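Local coordinates for conserved protein (Mycobacterium tuberculosis, PDB 1RFE) that is of unknown function but probably binds the deazaflavin coenzyme F420 and may act as an oxidoreductase on CH-CH groups, at residues Ser22-Pro32 with Asn63-Leu74. Sequence-based numbering, arbitrary orientation.
Sequences SRTGTLATIGP and NLRRDPRVSFLL
Thr-29 sets its two branches against different residues of helix 59-66. Its OG1, lying between the backbone N and the carbonyl carbon (chi1 58°), donates to Asn-63 OD1 at 2.9 Å, in the plane of the amide and on a lone pair, while its CG2 rests on the Leu-64 side chain, 3.7 Å from CD2. Thr-29 crosses both Asn-63 and Leu-64 at about a right angle, and since His-37 ND1 bonds the same OD1, this buried amide oxygen is held from two strands. Next along, Ile-30 CD1 lies over one face of the Arg-69 guanidinium, 3.5 Å from NH2. The guanidinium itself grips Asp-67 side-on, NE to OD1 and NH2 to OD2, both on syn lone pairs and within 2° of the guanidinium plane. Asp-67 OD1 also accepts from Arg-69 N, forming an Asx turn where the chain passes from helix 59-66 into strand 69-76. A water here accepts from Ile-30 N and donates to the carbonyls of Asp-67 and Arg-69, bridging the strands where their direct pairing stops.

Beyond it, strands 25-30 and 69-74 run antiparallel, with Thr-26 facing Leu-73 and Ala-28 facing Ser-71 in hydrogen-bonded pairs. Between these, Leu-27 and Phe-72 form a non-hydrogen-bonded pair on the buried face: Leu-27 CB comes to the ring edge, in its plane, 3.8 Å from Phe-72 CD1. With CG anti to the backbone N (chi1 -167°), the Phe-72 ring extends back along the strand pair, bringing its CZ to 3.8 Å from Gly-25 CA. Leu-74 CD2 packs on the same glycine, 3.6 Å from CA. Strand 49-55 meets Leu-27 and Phe-72 with Leu-52, extending the apolar layer on this face of the antiparallel sheet, consistent with the FMN-binding split barrel of the pyridoxamine 5'-phosphate oxidase family.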
ATOM      1  N   SER A  22      -0.774   4.454   7.750  1.00 22.27           N
ATOM      2  CA  SER A  22      -1.944   3.750   7.212  1.00 21.41           C
ATOM      3  C   SER A  22      -1.856   2.235   7.398  1.00 21.65           C
ATOM      4  O   SER A  22      -0.757   1.664   7.627  1.00 22.79           O
ATOM      5  CB  SER A  22      -2.126   4.123   5.742  1.00 20.53           C
ATOM      6  OG  SER A  22      -2.220   5.538   5.582  1.00 18.29           O
ATOM      7  N   ARG A  23      -3.019   1.590   7.321  1.00 20.67           N
ATOM      8  CA  ARG A  23      -3.165   0.147   7.482  1.00 21.06           C
ATOM      9  C   ARG A  23      -3.539  -0.618   6.219  1.00 22.39           C
ATOM     10  O   ARG A  23      -3.118  -1.790   5.996  1.00 22.28           O
ATOM     11  CB  ARG A  23      -4.248  -0.118   8.528  1.00 20.96           C
ATOM     12  CG  ARG A  23      -3.714   0.177   9.924  1.00 18.78           C
ATOM     13  CD  ARG A  23      -4.685   0.023  11.068  1.00 20.94           C
ATOM     14  NE  ARG A  23      -5.158  -1.347  11.237  1.00 16.94           N
ATOM     15  CZ  ARG A  23      -4.622  -2.245  12.040  1.00 21.34           C
ATOM     16  NH1 ARG A  23      -3.576  -1.990  12.850  1.00 23.49           N
ATOM     17  NH2 ARG A  23      -5.201  -3.414  12.107  1.00 24.21           N
ATOM     18  N   THR A  24      -4.394   0.019   5.429  1.00 23.35           N
ATOM     19  CA  THR A  24      -4.995  -0.598   4.244  1.00 23.66           C
ATOM     20  C   THR A  24      -4.925   0.296   3.041  1.00 22.94           C
ATOM     21  O   THR A  24      -5.312   1.439   3.098  1.00 25.05           O
ATOM     22  CB  THR A  24      -6.494  -0.917   4.472  1.00 24.44           C
ATOM     23  OG1 THR A  24      -6.643  -1.678   5.664  1.00 26.95           O
ATOM     24  CG2 THR A  24      -7.041  -1.879   3.354  1.00 25.11           C
ATOM     25  N   GLY A  25      -4.447  -0.249   1.930  1.00 21.54           N
ATOM     26  CA  GLY A  25      -4.612   0.370   0.645  1.00 21.58           C
ATOM     27  C   GLY A  25      -5.318  -0.556  -0.330  1.00 20.31           C
ATOM     28  O   GLY A  25      -5.625  -1.666  -0.009  1.00 18.56           O
ATOM     29  N   THR A  26      -5.571  -0.033  -1.519  1.00 20.29           N
ATOM     30  CA  THR A  26      -6.117  -0.753  -2.653  1.00 18.80           C
ATOM     31  C   THR A  26      -5.075  -0.961  -3.739  1.00 19.95           C
ATOM     32  O   THR A  26      -4.519  -0.012  -4.267  1.00 16.10           O
ATOM     33  CB  THR A  26      -7.295   0.043  -3.243  1.00 20.00           C
ATOM     34  OG1 THR A  26      -8.314   0.225  -2.238  1.00 21.07           O
ATOM     35  CG2 THR A  26      -8.000  -0.749  -4.345  1.00 18.06           C
ATOM     36  N   LEU A  27      -4.835  -2.243  -4.069  1.00 18.76           N
ATOM     37  CA  LEU A  27      -3.943  -2.621  -5.115  1.00 17.74           C
ATOM     38  C   LEU A  27      -4.772  -2.902  -6.353  1.00 17.63           C
ATOM     39  O   LEU A  27      -5.836  -3.474  -6.252  1.00 14.08           O
ATOM     40  CB  LEU A  27      -3.178  -3.890  -4.711  1.00 17.71           C
ATOM     41  CG  LEU A  27      -2.275  -4.529  -5.779  1.00 16.99           C
ATOM     42  CD1 LEU A  27      -1.025  -3.719  -5.962  1.00 18.97           C
ATOM     43  CD2 LEU A  27      -1.981  -5.931  -5.397  1.00 17.81           C
ATOM     44  N   ALA A  28      -4.305  -2.427  -7.504  1.00 17.43           N
ATOM     45  CA  ALA A  28      -4.837  -2.850  -8.793  1.00 18.54           C
ATOM     46  C   ALA A  28      -3.729  -3.554  -9.574  1.00 18.96           C
ATOM     47  O   ALA A  28      -2.689  -2.968  -9.813  1.00 19.78           O
ATOM     48  CB  ALA A  28      -5.325  -1.657  -9.611  1.00 18.79           C
ATOM     49  N   THR A  29      -3.996  -4.756 -10.035  1.00 18.62           N
ATOM     50  CA  THR A  29      -3.179  -5.396 -11.081  1.00 19.09           C
ATOM     51  C   THR A  29      -4.014  -5.537 -12.356  1.00 18.57           C
ATOM     52  O   THR A  29      -5.236  -5.237 -12.400  1.00 19.57           O
ATOM     53  CB  THR A  29      -2.681  -6.819 -10.623  1.00 18.74           C
ATOM     54  OG1 THR A  29      -3.806  -7.663 -10.303  1.00 21.20           O
ATOM     55  CG2 THR A  29      -1.931  -6.789  -9.327  1.00 20.05           C
ATOM     56  N   ILE A  30      -3.384  -5.992 -13.414  1.00 18.17           N
ATOM     57  CA  ILE A  30      -4.040  -6.007 -14.692  1.00 18.42           C
ATOM     58  C   ILE A  30      -4.436  -7.450 -14.997  1.00 19.14           C
ATOM     59  O   ILE A  30      -3.593  -8.296 -15.057  1.00 15.22           O
ATOM     60  CB  ILE A  30      -3.107  -5.468 -15.774  1.00 19.22           C
ATOM     61  CG1 ILE A  30      -2.777  -4.037 -15.444  1.00 18.18           C
ATOM     62  CG2 ILE A  30      -3.781  -5.578 -17.204  1.00 20.63           C
ATOM     63  CD1 ILE A  30      -1.859  -3.388 -16.419  1.00 16.81           C
ATOM     64  N   GLY A  31      -5.733  -7.710 -15.130  1.00 20.39           N
ATOM     65  CA  GLY A  31      -6.182  -9.038 -15.466  1.00 21.37           C
ATOM     66  C   GLY A  31      -5.750  -9.441 -16.852  1.00 21.16           C
ATOM     67  O   GLY A  31      -5.344  -8.606 -17.638  1.00 18.02           O
ATOM     68  N   PRO A  32      -5.878 -10.726 -17.168  1.00 23.94           N
ATOM     69  CA  PRO A  32      -5.453 -11.232 -18.481  1.00 24.62           C
ATOM     70  C   PRO A  32      -6.179 -10.636 -19.687  1.00 24.35           C
ATOM     71  O   PRO A  32      -5.626 -10.672 -20.792  1.00 24.31           O
ATOM     72  CB  PRO A  32      -5.713 -12.764 -18.404  1.00 24.31           C
ATOM     73  CG  PRO A  32      -6.522 -13.006 -17.260  1.00 24.92           C
ATOM     74  CD  PRO A  32      -6.408 -11.801 -16.317  1.00 23.93           C
ATOM     75  N   ASN A  63      -1.227 -12.344 -12.397  1.00 27.06           N
ATOM     76  CA  ASN A  63      -1.331 -11.104 -13.171  1.00 26.25           C
ATOM     77  C   ASN A  63       0.019 -10.432 -13.265  1.00 26.62           C
ATOM     78  O   ASN A  63       0.451  -9.917 -14.320  1.00 25.14           O
ATOM     79  CB  ASN A  63      -2.316 -10.102 -12.558  1.00 25.37           C
ATOM     80  CG  ASN A  63      -3.758 -10.540 -12.608  1.00 23.67           C
ATOM     81  OD1 ASN A  63      -4.597  -9.930 -11.896  1.00 26.81           O
ATOM     82  ND2 ASN A  63      -4.092 -11.607 -13.386  1.00 16.07           N
ATOM     83  N   LEU A  64       0.732 -10.451 -12.155  1.00 27.02           N
ATOM     84  CA  LEU A  64       1.917  -9.638 -12.093  1.00 28.05           C
ATOM     85  C   LEU A  64       3.144 -10.178 -12.861  1.00 28.18           C
ATOM     86  O   LEU A  64       4.009  -9.422 -13.228  1.00 27.32           O
ATOM     87  CB  LEU A  64       2.307  -9.376 -10.656  1.00 27.52           C
ATOM     88  CG  LEU A  64       1.464  -8.308  -9.970  1.00 29.86           C
ATOM     89  CD1 LEU A  64       1.849  -8.249  -8.481  1.00 30.77           C
ATOM     90  CD2 LEU A  64       1.585  -6.973 -10.603  1.00 27.80           C
ATOM     91  N   ARG A  65       3.214 -11.470 -13.050  1.00 29.72           N
ATOM     92  CA  ARG A  65       4.319 -12.081 -13.780  1.00 31.56           C
ATOM     93  C   ARG A  65       4.083 -11.846 -15.253  1.00 31.80           C
ATOM     94  O   ARG A  65       5.043 -11.651 -16.013  1.00 32.69           O
ATOM     95  CB  ARG A  65       4.397 -13.594 -13.495  1.00 32.63           C
ATOM     96  CG  ARG A  65       5.054 -13.956 -12.132  1.00 34.98           C
ATOM     97  CD  ARG A  65       5.187 -15.462 -11.854  1.00 38.36           C
ATOM     98  NE  ARG A  65       5.238 -15.746 -10.413  1.00 39.60           N
ATOM     99  CZ  ARG A  65       4.259 -16.306  -9.655  1.00 39.90           C
ATOM    100  NH1 ARG A  65       3.089 -16.695 -10.153  1.00 35.14           N
ATOM    101  NH2 ARG A  65       4.486 -16.474  -8.341  1.00 39.62           N
ATOM    102  N   ARG A  66       2.804 -11.861 -15.638  1.00 31.58           N
ATOM    103  CA  ARG A  66       2.361 -11.613 -17.017  1.00 30.93           C
ATOM    104  C   ARG A  66       2.505 -10.134 -17.371  1.00 29.72           C
ATOM    105  O   ARG A  66       2.896  -9.808 -18.467  1.00 30.45           O
ATOM    106  CB  ARG A  66       0.900 -12.085 -17.199  1.00 31.23           C
ATOM    107  CG  ARG A  66       0.395 -12.008 -18.656  1.00 32.48           C
ATOM    108  CD  ARG A  66      -1.034 -12.474 -18.928  1.00 33.15           C
ATOM    109  N   ASP A  67       2.224  -9.249 -16.409  1.00 28.35           N
ATOM    110  CA  ASP A  67       2.300  -7.819 -16.619  1.00 26.77           C
ATOM    111  C   ASP A  67       2.635  -7.099 -15.284  1.00 25.87           C
ATOM    112  O   ASP A  67       1.766  -6.965 -14.431  1.00 26.87           O
ATOM    113  CB  ASP A  67       0.986  -7.331 -17.207  1.00 26.01           C
ATOM    114  CG  ASP A  67       1.035  -5.888 -17.664  1.00 27.79           C
ATOM    115  OD1 ASP A  67       1.842  -5.037 -17.147  1.00 24.44           O
ATOM    116  OD2 ASP A  67       0.220  -5.495 -18.537  1.00 31.66           O
ATOM    117  N   PRO A  68       3.853  -6.578 -15.128  1.00 25.47           N
ATOM    118  CA  PRO A  68       4.310  -6.078 -13.823  1.00 24.48           C
ATOM    119  C   PRO A  68       3.661  -4.777 -13.381  1.00 23.05           C
ATOM    120  O   PRO A  68       3.964  -4.337 -12.302  1.00 22.45           O
ATOM    121  CB  PRO A  68       5.811  -5.796 -14.054  1.00 25.40           C
ATOM    122  CG  PRO A  68       6.116  -6.369 -15.388  1.00 26.14           C
ATOM    123  CD  PRO A  68       4.867  -6.348 -16.163  1.00 23.95           C
ATOM    124  N   ARG A  69       2.849  -4.152 -14.224  1.00 22.74           N
ATOM    125  CA  ARG A  69       2.286  -2.840 -13.950  1.00 22.33           C
ATOM    126  C   ARG A  69       1.246  -2.938 -12.814  1.00 21.59           C
ATOM    127  O   ARG A  69       0.408  -3.836 -12.791  1.00 20.89           O
ATOM    128  CB  ARG A  69       1.688  -2.240 -15.230  1.00 23.31           C
ATOM    129  CG  ARG A  69       2.780  -1.732 -16.245  1.00 22.73           C
ATOM    130  CD  ARG A  69       2.217  -1.164 -17.497  1.00 22.72           C
ATOM    131  NE  ARG A  69       1.303  -2.134 -18.129  1.00 23.73           N
ATOM    132  CZ  ARG A  69       0.378  -1.834 -19.030  1.00 23.93           C
ATOM    133  NH1 ARG A  69       0.205  -0.599 -19.443  1.00 24.86           N
ATOM    134  NH2 ARG A  69      -0.391  -2.789 -19.517  1.00 27.64           N
ATOM    135  N   VAL A  70       1.397  -2.050 -11.842  1.00 22.10           N
ATOM    136  CA  VAL A  70       0.547  -1.981 -10.666  1.00 21.89           C
ATOM    137  C   VAL A  70       0.166  -0.562 -10.343  1.00 21.23           C
ATOM    138  O   VAL A  70       0.898   0.403 -10.690  1.00 20.62           O
ATOM    139  CB  VAL A  70       1.216  -2.493  -9.358  1.00 22.90           C
ATOM    140  CG1 VAL A  70       1.052  -3.885  -9.232  1.00 25.39           C
ATOM    141  CG2 VAL A  70       2.701  -2.070  -9.217  1.00 22.63           C
ATOM    142  N   SER A  71      -0.975  -0.425  -9.670  1.00 20.35           N
ATOM    143  CA  SER A  71      -1.327   0.819  -8.993  1.00 20.77           C
ATOM    144  C   SER A  71      -1.686   0.526  -7.559  1.00 20.00           C
ATOM    145  O   SER A  71      -2.225  -0.564  -7.238  1.00 20.00           O
ATOM    146  CB  SER A  71      -2.522   1.492  -9.664  1.00 20.86           C
ATOM    147  OG  SER A  71      -2.217   1.737 -11.013  1.00 25.11           O
ATOM    148  N   PHE A  72      -1.402   1.481  -6.678  1.00 18.73           N
ATOM    149  CA  PHE A  72      -1.715   1.269  -5.253  1.00 18.73           C
ATOM    150  C   PHE A  72      -2.156   2.587  -4.682  1.00 18.28           C
ATOM    151  O   PHE A  72      -1.484   3.591  -4.883  1.00 18.77           O
ATOM    152  CB  PHE A  72      -0.496   0.691  -4.531  1.00 18.80           C
ATOM    153  CG  PHE A  72      -0.779   0.139  -3.161  1.00 18.48           C
ATOM    154  CD1 PHE A  72      -1.314  -1.113  -3.004  1.00 20.74           C
ATOM    155  CD2 PHE A  72      -0.486   0.884  -2.025  1.00 20.62           C
ATOM    156  CE1 PHE A  72      -1.561  -1.604  -1.729  1.00 19.82           C
ATOM    157  CE2 PHE A  72      -0.712   0.394  -0.769  1.00 22.66           C
ATOM    158  CZ  PHE A  72      -1.254  -0.861  -0.620  1.00 24.27           C
ATOM    159  N   LEU A  73      -3.278   2.579  -3.950  1.00 18.15           N
ATOM    160  CA  LEU A  73      -3.894   3.795  -3.437  1.00 19.11           C
ATOM    161  C   LEU A  73      -4.159   3.706  -1.924  1.00 19.31           C
ATOM    162  O   LEU A  73      -4.747   2.751  -1.442  1.00 18.27           O
ATOM    163  CB  LEU A  73      -5.216   4.086  -4.181  1.00 18.90           C
ATOM    164  CG  LEU A  73      -5.950   5.430  -3.860  1.00 24.35           C
ATOM    165  CD1 LEU A  73      -6.795   5.967  -5.011  1.00 28.38           C
ATOM    166  CD2 LEU A  73      -6.906   5.301  -2.665  1.00 25.66           C
ATOM    167  N   LEU A  74      -3.717   4.733  -1.211  1.00 19.80           N
ATOM    168  CA  LEU A  74      -3.990   4.936   0.195  1.00 21.03           C
ATOM    169  C   LEU A  74      -4.784   6.217   0.366  1.00 23.04           C
ATOM    170  O   LEU A  74      -4.442   7.230  -0.218  1.00 24.79           O
ATOM    171  CB  LEU A  74      -2.675   5.083   0.972  1.00 21.50           C
ATOM    172  CG  LEU A  74      -1.778   3.857   1.112  1.00 20.61           C
ATOM    173  CD1 LEU A  74      -0.388   4.221   1.568  1.00 22.81           C
ATOM    174  CD2 LEU A  74      -2.447   2.856   2.077  1.00 22.41           C
TER
HETATM  175  O   HOH W   1      -7.888   2.754  -0.941  1.00 34.33           O
HETATM  176  O   HOH W   2      -0.705  -6.147 -13.319  1.00 19.99           O
HETATM  177  O   HOH W   3      -1.603  -9.448 -16.577  1.00 37.58           O